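Local coordinates for protein D-xylonate dehydratase (Caulobacter crescentus, PDB 5OYN) that dehydrates D-xylonate to 2-dehydro-3-deoxy-D-arabinonate, and D-gluconate with similar efficiency, using a [2Fe-2S] cluster and magnesium, at residues 54-59 with 88-93; 161-166 with 204-209; 210-215 with 320-325; 226-231 with 265-270. All coordinates share one frame; numbering follows the deposited sequence.

Contact 1 of 4, residues 54-59 with 88-93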
loop_
_atom_site.group_PDB
_atom_site.type_symbol
_atom_site.label_atom_id
_atom_site.label_comp_id
_atom_site.label_asym_id
_atom_site.label_seq_id
_atom_site.Cartn_x
_atom_site.Cartn_y
_atom_site.Cartn_z
ATOM N N LYS A 54 12.053 -11.748 -20.871
ATOM C CA LYS A 54 10.685 -11.256 -20.845
ATOM C C LYS A 54 10.681 -9.752 -21.131
ATOM O O LYS A 54 11.686 -9.066 -20.903
ATOM C CB LYS A 54 10.031 -11.531 -19.493
ATOM C CG LYS A 54 10.009 -12.979 -19.040
ATOM C CD LYS A 54 9.072 -13.131 -17.828
ATOM C CE LYS A 54 9.148 -14.499 -17.171
ATOM N NZ LYS A 54 10.061 -14.531 -15.969
ATOM N N PRO A 55 9.575 -9.211 -21.646
ATOM C CA PRO A 55 9.537 -7.766 -21.906
ATOM C C PRO A 55 9.247 -6.962 -20.644
ATOM O O PRO A 55 8.419 -7.334 -19.806
ATOM C CB PRO A 55 8.414 -7.614 -22.937
ATOM C CG PRO A 55 7.511 -8.776 -22.676
ATOM C CD PRO A 55 8.327 -9.886 -22.049
ATOM N N ILE A 56 9.972 -5.856 -20.507
ATOM C CA ILE A 56 9.718 -4.894 -19.443
ATOM C C ILE A 56 8.496 -4.088 -19.855
ATOM O O ILE A 56 8.546 -3.338 -20.834
ATOM C CB ILE A 56 10.920 -3.975 -19.207
ATOM C CG1 ILE A 56 12.207 -4.781 -19.007
ATOM C CG2 ILE A 56 10.648 -3.086 -18.023
ATOM C CD1 ILE A 56 12.075 -5.983 -18.070
ATOM N N ILE A 57 7.400 -4.236 -19.113
ATOM C CA ILE A 57 6.166 -3.503 -19.374
ATOM C C ILE A 57 6.119 -2.284 -18.459
ATOM O O ILE A 57 5.957 -2.415 -17.247
ATOM C CB ILE A 57 4.927 -4.383 -19.175
ATOM C CG1 ILE A 57 5.112 -5.733 -19.874
ATOM C CG2 ILE A 57 3.692 -3.646 -19.696
ATOM C CD1 ILE A 57 4.918 -5.663 -21.373
ATOM N N GLY A 58 6.253 -1.090 -19.022
ATOM C CA GLY A 58 6.003 0.103 -18.245
ATOM C C GLY A 58 4.524 0.268 -17.952
ATOM O O GLY A 58 3.659 -0.157 -18.722
ATOM N N ILE A 59 4.231 0.865 -16.799
ATOM C CA ILE A 59 2.881 1.294 -16.438
ATOM C C ILE A 59 2.997 2.775 -16.093
ATOM O O ILE A 59 3.643 3.136 -15.101
ATOM C CB ILE A 59 2.292 0.479 -15.266
ATOM C CG1 ILE A 59 2.342 -1.017 -15.565
ATOM C CG2 ILE A 59 0.834 0.833 -15.009
ATOM C CD1 ILE A 59 1.886 -1.871 -14.406
ATOM N N GLY A 88 3.370 -13.179 -18.713
ATOM C CA GLY A 88 4.779 -13.388 -18.958
ATOM C C GLY A 88 5.660 -12.173 -19.143
ATOM O O GLY A 88 6.743 -12.314 -19.700
ATOM N N GLY A 89 5.232 -10.989 -18.709
ATOM C CA GLY A 89 6.074 -9.817 -18.696
ATOM C C GLY A 89 6.513 -9.451 -17.284
ATOM O O GLY A 89 6.162 -10.085 -16.286
ATOM N N ILE A 90 7.307 -8.391 -17.223
ATOM C CA ILE A 90 7.828 -7.847 -15.976
ATOM C C ILE A 90 7.315 -6.414 -15.866
ATOM O O ILE A 90 7.676 -5.566 -16.687
ATOM C CB ILE A 90 9.367 -7.881 -15.932
ATOM C CG1 ILE A 90 9.890 -9.310 -16.111
ATOM C CG2 ILE A 90 9.889 -7.261 -14.651
ATOM C CD1 ILE A 90 9.721 -10.185 -14.887
ATOM N N PRO A 91 6.480 -6.084 -14.889
ATOM C CA PRO A 91 5.953 -4.718 -14.816
ATOM C C PRO A 91 6.932 -3.754 -14.162
ATOM O O PRO A 91 7.776 -4.130 -13.343
ATOM C CB PRO A 91 4.679 -4.876 -13.979
ATOM C CG PRO A 91 4.882 -6.134 -13.185
ATOM C CD PRO A 91 6.007 -6.930 -13.780
ATOM N N MET A 92 6.807 -2.489 -14.557
ATOM C CA MET A 92 7.597 -1.369 -14.036
ATOM C C MET A 92 6.645 -0.181 -13.989
ATOM O O MET A 92 6.342 0.415 -15.033
ATOM C CB MET A 92 8.801 -1.040 -14.916
ATOM C CG MET A 92 9.961 -1.956 -14.769
ATOM S SD MET A 92 10.973 -1.568 -13.342
ATOM C CE MET A 92 12.301 -2.770 -13.558
ATOM N N GLU A 93 6.173 0.160 -12.799
ATOM C CA GLU A 93 5.292 1.306 -12.649
ATOM C C GLU A 93 6.147 2.547 -12.475
ATOM O O GLU A 93 7.210 2.496 -11.854
ATOM C CB GLU A 93 4.355 1.117 -11.460
ATOM C CG GLU A 93 3.308 2.202 -11.268
ATOM C CD GLU A 93 2.646 2.098 -9.895
ATOM O OE1 GLU A 93 1.842 3.004 -9.551
ATOM O OE2 GLU A 93 2.925 1.103 -9.167
#
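The carbonyl oxygen of I57 is gripped twice from the neighbouring strand: the M92 N donates a hydrogen bond to I57 O over 2.8 Å, and the P91 CA comes within 3.3 Å of I57 O in a weaker CA-H...O contact. This is the parallel strand pair of a beta-alpha-beta crossover, in which helix 73-87 links strand 56-61 to strand 90-95 and ends in a Schellman motif at G88. Before and after this bond the direction reverses: I57 N donates to I90 O at 2.8 Å before it and I59 N to M92 O at 2.8 Å after it; I90 N, bonded to P55 O, starts the series. P91 has no N-H to give, yet costs this pair nothing, because the bonds to strand 56-61 come from the residues before and after it. I56 shares a sheet face with I90 and M92. With its CG1 beside the backbone N (chi1 -52°), CG2 is left anti to that N and meets M92 CG, and CD1 of I56 lies 3.9 Å from I90 CB. On the other face I57, I59, P91 and E93 all touch helix 73-87. At the outer edge of the pair, E93 N bonds to D65 of a second subunit, while E93 OE1 bonds to Q61 of its own chain. Within the face toward the helix, I59 and P91 run side by side, pointing the same way, with I59 CD1 4.1 Å from P91 CB.

Contact 2 of 4, residues 161-166 with 204-209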
loop_
_atom_site.group_PDB
_atom_site.type_symbol
_atom_site.label_atom_id
_atom_site.label_comp_id
_atom_site.label_asym_id
_atom_site.label_seq_id
_atom_site.Cartn_x
_atom_site.Cartn_y
_atom_site.Cartn_z
ATOM N N GLY A 161 -12.281 5.367 -15.424
ATOM C CA GLY A 161 -13.724 5.312 -15.388
ATOM C C GLY A 161 -14.312 6.493 -14.642
ATOM O O GLY A 161 -13.626 7.173 -13.872
ATOM N N PRO A 162 -15.598 6.758 -14.838
ATOM C CA PRO A 162 -16.242 7.868 -14.128
ATOM C C PRO A 162 -16.648 7.488 -12.701
ATOM O O PRO A 162 -16.658 6.320 -12.305
ATOM C CB PRO A 162 -17.469 8.145 -14.993
ATOM C CG PRO A 162 -17.844 6.796 -15.474
ATOM C CD PRO A 162 -16.539 6.080 -15.745
ATOM N N MET A 163 -16.993 8.517 -11.929
ATOM C CA MET A 163 -17.544 8.322 -10.597
ATOM C C MET A 163 -18.945 7.724 -10.677
ATOM O O MET A 163 -19.555 7.632 -11.747
ATOM C CB MET A 163 -17.608 9.647 -9.845
ATOM C CG MET A 163 -16.275 10.156 -9.388
ATOM S SD MET A 163 -16.366 11.842 -8.775
ATOM C CE MET A 163 -17.166 12.699 -10.130
ATOM N N LEU A 164 -19.462 7.317 -9.519
ATOM C CA LEU A 164 -20.832 6.833 -9.444
ATOM C C LEU A 164 -21.807 7.996 -9.642
ATOM O O LEU A 164 -21.419 9.167 -9.639
ATOM C CB LEU A 164 -21.072 6.147 -8.104
ATOM C CG LEU A 164 -20.191 4.936 -7.811
ATOM C CD1 LEU A 164 -20.403 4.455 -6.374
ATOM C CD2 LEU A 164 -20.471 3.830 -8.815
ATOM N N ASP A 165 -23.087 7.665 -9.828
ATOM C CA ASP A 165 -24.107 8.705 -9.961
ATOM C C ASP A 165 -24.160 9.547 -8.695
ATOM O O ASP A 165 -24.063 9.030 -7.583
ATOM C CB ASP A 165 -25.502 8.112 -10.197
ATOM C CG ASP A 165 -25.612 7.270 -11.456
ATOM O OD1 ASP A 165 -24.764 7.400 -12.381
ATOM O OD2 ASP A 165 -26.587 6.468 -11.511
ATOM N N GLY A 166 -24.343 10.849 -8.857
ATOM C CA GLY A 166 -24.524 11.746 -7.730
ATOM C C GLY A 166 -25.988 12.124 -7.621
ATOM O O GLY A 166 -26.683 12.254 -8.632
ATOM N N ALA A 204 -19.848 14.393 -6.655
ATOM C CA ALA A 204 -18.636 13.578 -6.640
ATOM C C ALA A 204 -18.755 12.566 -5.510
ATOM O O ALA A 204 -18.141 12.736 -4.454
ATOM C CB ALA A 204 -17.383 14.436 -6.468
ATOM N N PRO A 205 -19.522 11.496 -5.697
ATOM C CA PRO A 205 -19.759 10.546 -4.605
ATOM C C PRO A 205 -18.717 9.448 -4.419
ATOM O O PRO A 205 -18.881 8.636 -3.496
ATOM C CB PRO A 205 -21.103 9.932 -5.007
ATOM C CG PRO A 205 -21.062 9.945 -6.494
ATOM C CD PRO A 205 -20.349 11.202 -6.878
ATOM N N SER A 206 -17.665 9.381 -5.235
ATOM C CA SER A 206 -16.744 8.245 -5.179
ATOM C C SER A 206 -15.494 8.570 -5.991
ATOM O O SER A 206 -15.346 9.670 -6.533
ATOM C CB SER A 206 -17.406 6.976 -5.713
ATOM O OG SER A 206 -17.334 6.936 -7.139
ATOM N N ALA A 207 -14.600 7.587 -6.089
ATOM C CA ALA A 207 -13.441 7.715 -6.954
ATOM C C ALA A 207 -13.851 7.638 -8.437
ATOM O O ALA A 207 -14.880 7.057 -8.801
ATOM C CB ALA A 207 -12.418 6.631 -6.612
ATOM N N GLY A 208 -13.025 8.224 -9.298
ATOM C CA GLY A 208 -13.273 8.263 -10.724
ATOM C C GLY A 208 -13.268 9.683 -11.254
ATOM O O GLY A 208 -13.070 10.653 -10.521
ATOM N N HIS A 209 -13.509 9.794 -12.562
ATOM C CA HIS A 209 -13.492 11.093 -13.224
ATOM C C HIS A 209 -14.917 11.635 -13.341
ATOM O O HIS A 209 -15.874 11.039 -12.832
ATOM C CB HIS A 209 -12.772 11.010 -14.578
ATOM C CG HIS A 209 -13.460 10.167 -15.613
ATOM N ND1 HIS A 209 -14.674 10.510 -16.172
ATOM C CD2 HIS A 209 -13.067 9.028 -16.235
ATOM C CE1 HIS A 209 -15.019 9.592 -17.058
ATOM N NE2 HIS A 209 -14.057 8.687 -17.123
#
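M163 reaches from its loop into the curve of segment 204-209, meeting it along its whole side chain. Its CB lies 3.8 Å from S206 OG and also near H209 O; CG passes the carbonyl oxygens of S206 and G208; SD rests 3.6 Å from A204 CB. A final bend at chi3 (-53°) brings CE back to within 3.4 Å of H209 O. The thioether is thus lined largely by backbone, and the same H209 O accepts the M163 N-H at 2.9 Å, in the carbonyl plane. H209 N in turn donates to G161 O, also at 2.9 Å and on a lone pair, so two bonds bridge the backbones around P162. The imidazole of H209 folds back over this bridge, its CG set between the backbone N and carbonyl carbon (chi1 66°). P162 N sits over one ring face near the rim, and P162 CB is 3.5 Å from H209 CE1. At the other end S206 OG takes the L164 N-H at 3.2 Å and donates its own hydrogen to A207 O, so the hydroxyl serves as both acceptor and donor. P205 CG packs against the carbonyls of L164 and D165, and L164 meets its counterpart L164 of a fourth subunit. Two irregular loops are thereby clasped at the wall of the [2Fe-2S] pocket, where H209 packs against the cluster in this IlvD/Edd dehydratase.

Contact 3 of 4, residues 210-215 with 320-325. With FES (Fe2/s2 (inorganic) cluster), chain F.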
loop_
_atom_site.group_PDB
_atom_site.type_symbol
_atom_site.label_atom_id
_atom_site.label_comp_id
_atom_site.label_asym_id
_atom_site.label_seq_id
_atom_site.Cartn_x
_atom_site.Cartn_y
_atom_site.Cartn_z
ATOM N N CYS A 210 -15.056 12.802 -13.980
ATOM C CA CYS A 210 -16.370 13.430 -14.115
ATOM C C CYS A 210 -17.368 12.439 -14.702
ATOM O O CYS A 210 -17.046 11.710 -15.640
ATOM C CB CYS A 210 -16.261 14.685 -14.984
ATOM S SG CYS A 210 -15.333 16.014 -14.160
ATOM N N ASN A 211 -18.565 12.374 -14.112
ATOM C CA ASN A 211 -19.523 11.318 -14.427
ATOM C C ASN A 211 -20.527 11.716 -15.500
ATOM O O ASN A 211 -21.434 10.932 -15.797
ATOM C CB ASN A 211 -20.271 10.855 -13.158
ATOM C CG ASN A 211 -20.946 11.997 -12.406
ATOM O OD1 ASN A 211 -21.129 13.098 -12.943
ATOM N ND2 ASN A 211 -21.333 11.735 -11.151
ATOM N N THR A 212 -20.398 12.913 -16.062
ATOM C CA THR A 212 -21.118 13.363 -17.246
ATOM C C THR A 212 -20.298 13.051 -18.499
ATOM O O THR A 212 -19.120 12.686 -18.427
ATOM C CB THR A 212 -21.376 14.858 -17.145
ATOM O OG1 THR A 212 -20.213 15.482 -16.580
ATOM C CG2 THR A 212 -22.567 15.125 -16.241
ATOM N N MET A 213 -20.918 13.208 -19.670
ATOM C CA MET A 213 -20.192 13.023 -20.928
ATOM C C MET A 213 -19.334 14.252 -21.247
ATOM O O MET A 213 -19.511 14.942 -22.250
ATOM C CB MET A 213 -21.164 12.721 -22.055
ATOM C CG MET A 213 -20.496 12.479 -23.403
ATOM S SD MET A 213 -19.501 10.990 -23.429
ATOM C CE MET A 213 -20.817 9.775 -23.282
ATOM N N GLY A 214 -18.400 14.532 -20.352
ATOM C CA GLY A 214 -17.463 15.620 -20.521
ATOM C C GLY A 214 -16.217 15.158 -21.242
ATOM O O GLY A 214 -16.221 14.151 -21.955
ATOM N N THR A 215 -15.127 15.904 -21.046
ATOM C CA THR A 215 -13.912 15.612 -21.802
ATOM C C THR A 215 -13.349 14.252 -21.429
ATOM O O THR A 215 -12.873 13.516 -22.306
ATOM C CB THR A 215 -12.857 16.693 -21.575
ATOM O OG1 THR A 215 -13.465 17.982 -21.672
ATOM C CG2 THR A 215 -11.744 16.568 -22.602
ATOM N N ASN A 320 -28.083 9.165 -23.962
ATOM C CA ASN A 320 -28.976 10.017 -23.182
ATOM C C ASN A 320 -28.297 10.419 -21.870
ATOM O O ASN A 320 -28.724 10.075 -20.775
ATOM C CB ASN A 320 -30.296 9.303 -22.936
ATOM C CG ASN A 320 -31.363 10.240 -22.428
ATOM O OD1 ASN A 320 -31.150 11.457 -22.366
ATOM N ND2 ASN A 320 -32.510 9.683 -22.037
ATOM N N MET A 321 -27.243 11.216 -22.013
ATOM C CA MET A 321 -26.325 11.530 -20.935
ATOM C C MET A 321 -26.103 13.037 -20.837
ATOM O O MET A 321 -25.841 13.697 -21.849
ATOM C CB MET A 321 -24.990 10.819 -21.180
ATOM C CG MET A 321 -24.306 10.295 -19.945
ATOM S SD MET A 321 -22.849 9.339 -20.384
ATOM C CE MET A 321 -21.645 10.075 -19.261
ATOM N N GLN A 322 -26.165 13.572 -19.610
ATOM C CA GLN A 322 -25.761 14.944 -19.327
ATOM C C GLN A 322 -24.381 15.229 -19.911
ATOM O O GLN A 322 -23.513 14.350 -19.888
ATOM C CB GLN A 322 -25.767 15.184 -17.815
ATOM C CG GLN A 322 -27.096 15.701 -17.314
ATOM C CD GLN A 322 -27.259 15.630 -15.808
ATOM O OE1 GLN A 322 -26.658 16.411 -15.061
ATOM N NE2 GLN A 322 -28.086 14.693 -15.350
ATOM N N PRO A 323 -24.119 16.436 -20.433
ATOM C CA PRO A 323 -24.979 17.628 -20.497
ATOM C C PRO A 323 -26.028 17.612 -21.605
ATOM O O PRO A 323 -27.029 18.311 -21.475
ATOM C CB PRO A 323 -23.979 18.765 -20.735
ATOM C CG PRO A 323 -22.865 18.128 -21.444
ATOM C CD PRO A 323 -22.758 16.722 -20.912
ATOM N N ALA A 324 -25.821 16.828 -22.665
ATOM C CA ALA A 324 -26.800 16.812 -23.748
ATOM C C ALA A 324 -28.133 16.206 -23.319
ATOM O O ALA A 324 -29.185 16.617 -23.819
ATOM C CB ALA A 324 -26.243 16.050 -24.950
ATOM N N GLY A 325 -28.116 15.243 -22.403
ATOM C CA GLY A 325 -29.298 14.473 -22.057
ATOM C C GLY A 325 -29.482 14.371 -20.553
ATOM O O GLY A 325 -29.224 15.318 -19.800
HETATM FE FE1 FES F . -10.604 15.312 -13.692
HETATM FE FE2 FES F . -13.157 16.672 -14.668
HETATM S S1 FES F . -11.760 17.061 -13.006
HETATM S S2 FES F . -12.289 14.666 -14.955
#
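The terminal methyl of M321 fills the tight centre of this contact: its CE lies over the T212-M213 peptide, 3.4 Å from T212 C, and also meets N211 O. Beside it M213 N donates to Q322 O at 2.8 Å, nearly straight (165°) and in the carbonyl plane. This is the one hydrogen bond between the two segments. The two methionines cross at about a right angle, M213 CE against M321 SD at 3.6 Å. M213 gets there by folding at chi2 and chi3 after a CG anti to its backbone N (chi1 -179°). T212 uses its methyl on the other segment, with CG2 3.6 Å from Q322 CB, while its hydroxyl turns to the carbonyl of S175. Packing is looser at P323, which follows a cis peptide bond: P323 CD comes no nearer than 3.9 Å, to M213 O. Beyond it the chain leaves the contact for the partly exposed A324 and G325, where the turn is closed by G325 N bonding to M321 O. At the opposite, buried end C210 takes no part in the packing and binds an iron of the [2Fe-2S] cluster, C210 SG to FE2 2.3 Å. The second loop meets the cluster-binding loop chiefly two to three residues past this cysteine. Around the pair, G214 stands as N-cap of helix 215-225, F332 of helix 329-335 covers both methionines, and T177 and R181 of helix 177-187 touch T212 and Q322.

Contact 4 of 4, residues 226-231 with 265-270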
loop_
_atom_site.group_PDB
_atom_site.type_symbol
_atom_site.label_atom_id
_atom_site.label_comp_id
_atom_site.label_asym_id
_atom_site.label_seq_id
_atom_site.Cartn_x
_atom_site.Cartn_y
_atom_site.Cartn_z
ATOM N N LEU A 226 -10.731 4.568 -31.193
ATOM C CA LEU A 226 -9.444 4.521 -31.869
ATOM C C LEU A 226 -8.828 3.130 -31.869
ATOM O O LEU A 226 -7.806 2.935 -32.536
ATOM C CB LEU A 226 -8.470 5.486 -31.204
ATOM C CG LEU A 226 -8.568 6.975 -31.501
ATOM C CD1 LEU A 226 -7.332 7.675 -30.950
ATOM C CD2 LEU A 226 -8.722 7.235 -33.003
ATOM N N GLY A 227 -9.406 2.176 -31.132
ATOM C CA GLY A 227 -8.873 0.828 -31.060
ATOM C C GLY A 227 -7.650 0.680 -30.189
ATOM O O GLY A 227 -6.859 -0.245 -30.404
ATOM N N LEU A 228 -7.482 1.564 -29.200
ATOM C CA LEU A 228 -6.319 1.608 -28.327
ATOM C C LEU A 228 -6.567 1.011 -26.940
ATOM O O LEU A 228 -5.624 0.898 -26.153
ATOM C CB LEU A 228 -5.843 3.059 -28.187
ATOM C CG LEU A 228 -4.822 3.473 -29.252
ATOM C CD1 LEU A 228 -4.372 4.925 -29.090
ATOM C CD2 LEU A 228 -3.634 2.532 -29.194
ATOM N N SER A 229 -7.800 0.626 -26.625
ATOM C CA SER A 229 -8.099 -0.036 -25.367
ATOM C C SER A 229 -9.050 -1.186 -25.646
ATOM O O SER A 229 -9.645 -1.264 -26.723
ATOM C CB SER A 229 -8.712 0.930 -24.355
ATOM O OG SER A 229 -9.986 1.329 -24.793
ATOM N N LEU A 230 -9.174 -2.091 -24.675
ATOM C CA LEU A 230 -10.010 -3.268 -24.863
ATOM C C LEU A 230 -11.479 -2.875 -24.946
ATOM O O LEU A 230 -11.897 -1.810 -24.488
ATOM C CB LEU A 230 -9.799 -4.275 -23.734
ATOM C CG LEU A 230 -8.402 -4.905 -23.606
ATOM C CD1 LEU A 230 -8.376 -5.905 -22.477
ATOM C CD2 LEU A 230 -7.926 -5.558 -24.921
ATOM N N THR A 231 -12.269 -3.740 -25.563
ATOM C CA THR A 231 -13.671 -3.412 -25.776
ATOM C C THR A 231 -14.369 -3.296 -24.431
ATOM O O THR A 231 -14.231 -4.172 -23.569
ATOM C CB THR A 231 -14.354 -4.475 -26.645
ATOM O OG1 THR A 231 -13.542 -4.768 -27.786
ATOM C CG2 THR A 231 -15.683 -3.984 -27.124
ATOM N N LEU A 265 1.573 3.378 -34.287
ATOM C CA LEU A 265 1.539 3.774 -35.694
ATOM C C LEU A 265 0.883 2.719 -36.584
ATOM O O LEU A 265 0.532 3.026 -37.727
ATOM C CB LEU A 265 2.960 4.087 -36.187
ATOM C CG LEU A 265 3.516 5.449 -35.745
ATOM C CD1 LEU A 265 4.963 5.645 -36.141
ATOM C CD2 LEU A 265 2.668 6.611 -36.265
ATOM N N ASP A 266 0.701 1.492 -36.092
ATOM C CA ASP A 266 -0.070 0.498 -36.827
ATOM C C ASP A 266 -1.565 0.662 -36.604
ATOM O O ASP A 266 -2.364 0.243 -37.450
ATOM C CB ASP A 266 0.350 -0.916 -36.416
ATOM C CG ASP A 266 1.842 -1.146 -36.538
ATOM O OD1 ASP A 266 2.516 -0.357 -37.245
ATOM O OD2 ASP A 266 2.343 -2.118 -35.927
ATOM N N ILE A 267 -1.957 1.250 -35.476
ATOM C CA ILE A 267 -3.369 1.356 -35.124
ATOM C C ILE A 267 -3.956 2.687 -35.569
ATOM O O ILE A 267 -5.071 2.738 -36.096
ATOM C CB ILE A 267 -3.538 1.152 -33.607
ATOM C CG1 ILE A 267 -2.876 -0.157 -33.168
ATOM C CG2 ILE A 267 -5.014 1.173 -33.232
ATOM C CD1 ILE A 267 -3.804 -1.363 -33.234
ATOM N N LEU A 268 -3.197 3.765 -35.377
ATOM C CA LEU A 268 -3.698 5.128 -35.543
ATOM C C LEU A 268 -3.519 5.566 -36.994
ATOM O O LEU A 268 -2.678 6.402 -37.347
ATOM C CB LEU A 268 -3.000 6.065 -34.567
ATOM C CG LEU A 268 -3.121 5.557 -33.129
ATOM C CD1 LEU A 268 -2.159 6.258 -32.216
ATOM C CD2 LEU A 268 -4.554 5.734 -32.636
ATOM N N THR A 269 -4.333 4.945 -37.840
ATOM C CA THR A 269 -4.521 5.372 -39.211
ATOM C C THR A 269 -5.562 6.481 -39.264
ATOM O O THR A 269 -6.289 6.736 -38.298
ATOM C CB THR A 269 -4.982 4.209 -40.079
ATOM O OG1 THR A 269 -6.294 3.797 -39.661
ATOM C CG2 THR A 269 -4.030 3.049 -39.969
ATOM N N LYS A 270 -5.646 7.139 -40.420
ATOM C CA LYS A 270 -6.684 8.144 -40.601
ATOM C C LYS A 270 -8.067 7.534 -40.441
ATOM O O LYS A 270 -8.977 8.196 -39.932
ATOM C CB LYS A 270 -6.532 8.810 -41.967
ATOM C CG LYS A 270 -7.726 9.622 -42.420
ATOM C CD LYS A 270 -7.568 11.101 -42.095
ATOM C CE LYS A 270 -8.690 11.937 -42.739
ATOM N NZ LYS A 270 -8.294 13.374 -42.956
#
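L268 lays one methyl, CD2, against the tips of two leucines of the facing loop: L268 CD2 lies 3.6 Å from L228 CD1 and 3.8 Å from L226 CD1. Both leucines meet L268 at about a right angle, so branch tips touch rather than whole chains running alongside. I267, one residue earlier, supplies the second half of the contact. With its CG1 beside the backbone N (chi1 -53°), CG2 is anti to that N and rests against main chain, 3.4 Å from L226 O and 3.7 Å from G227 O, and reaches L228 CD2 only at 4.5 Å. The carbonyls it covers belong to the turn just after helix 215-225, where G227, with positive phi, closes a Schellman motif. On the other side I267 lies in a short, weakly bonded helical turn, L268 is the centre of an inverse gamma turn, and T269 is the N-cap of helix 270-282, its OG1 bonded to A272 N. The contact therefore packs one helix terminus against a helix-helix junction. F273 of helix 270-282 touches L226 and L268 alike, while I145 and T149 of helix 141-151 touch L228 and L268, adding further neighbours to the cluster. With no hydrogen bond or salt bridge between the segments, and all five touching residues buried, they are joined by van der Waals contact alone, methyl on methyl and methyl on carbonyl, a nondirectional packing consistent with burial of apolar surface.

All four contacts lie in the N-terminal family region, but only two reach the cofactor. Contacts 2 and 3, with centres 12 Å apart, follow one another directly at H209 and C210 and hold successive parts of the same cluster-binding loop; L164 O and N211 ND2, 3.0 Å apart, probably form a hydrogen bond between them. The side chain of H209 comes within about 4 Å of the [2Fe-2S] cluster, and the side chain of T212 is about 10 Å from the magnesium ion. Contact 4 falls within the chain between the two segments of contact 3, yet its centre lies 24 Å from it. Contact 1, centred 29 Å from contact 2, like it touches the second subunit.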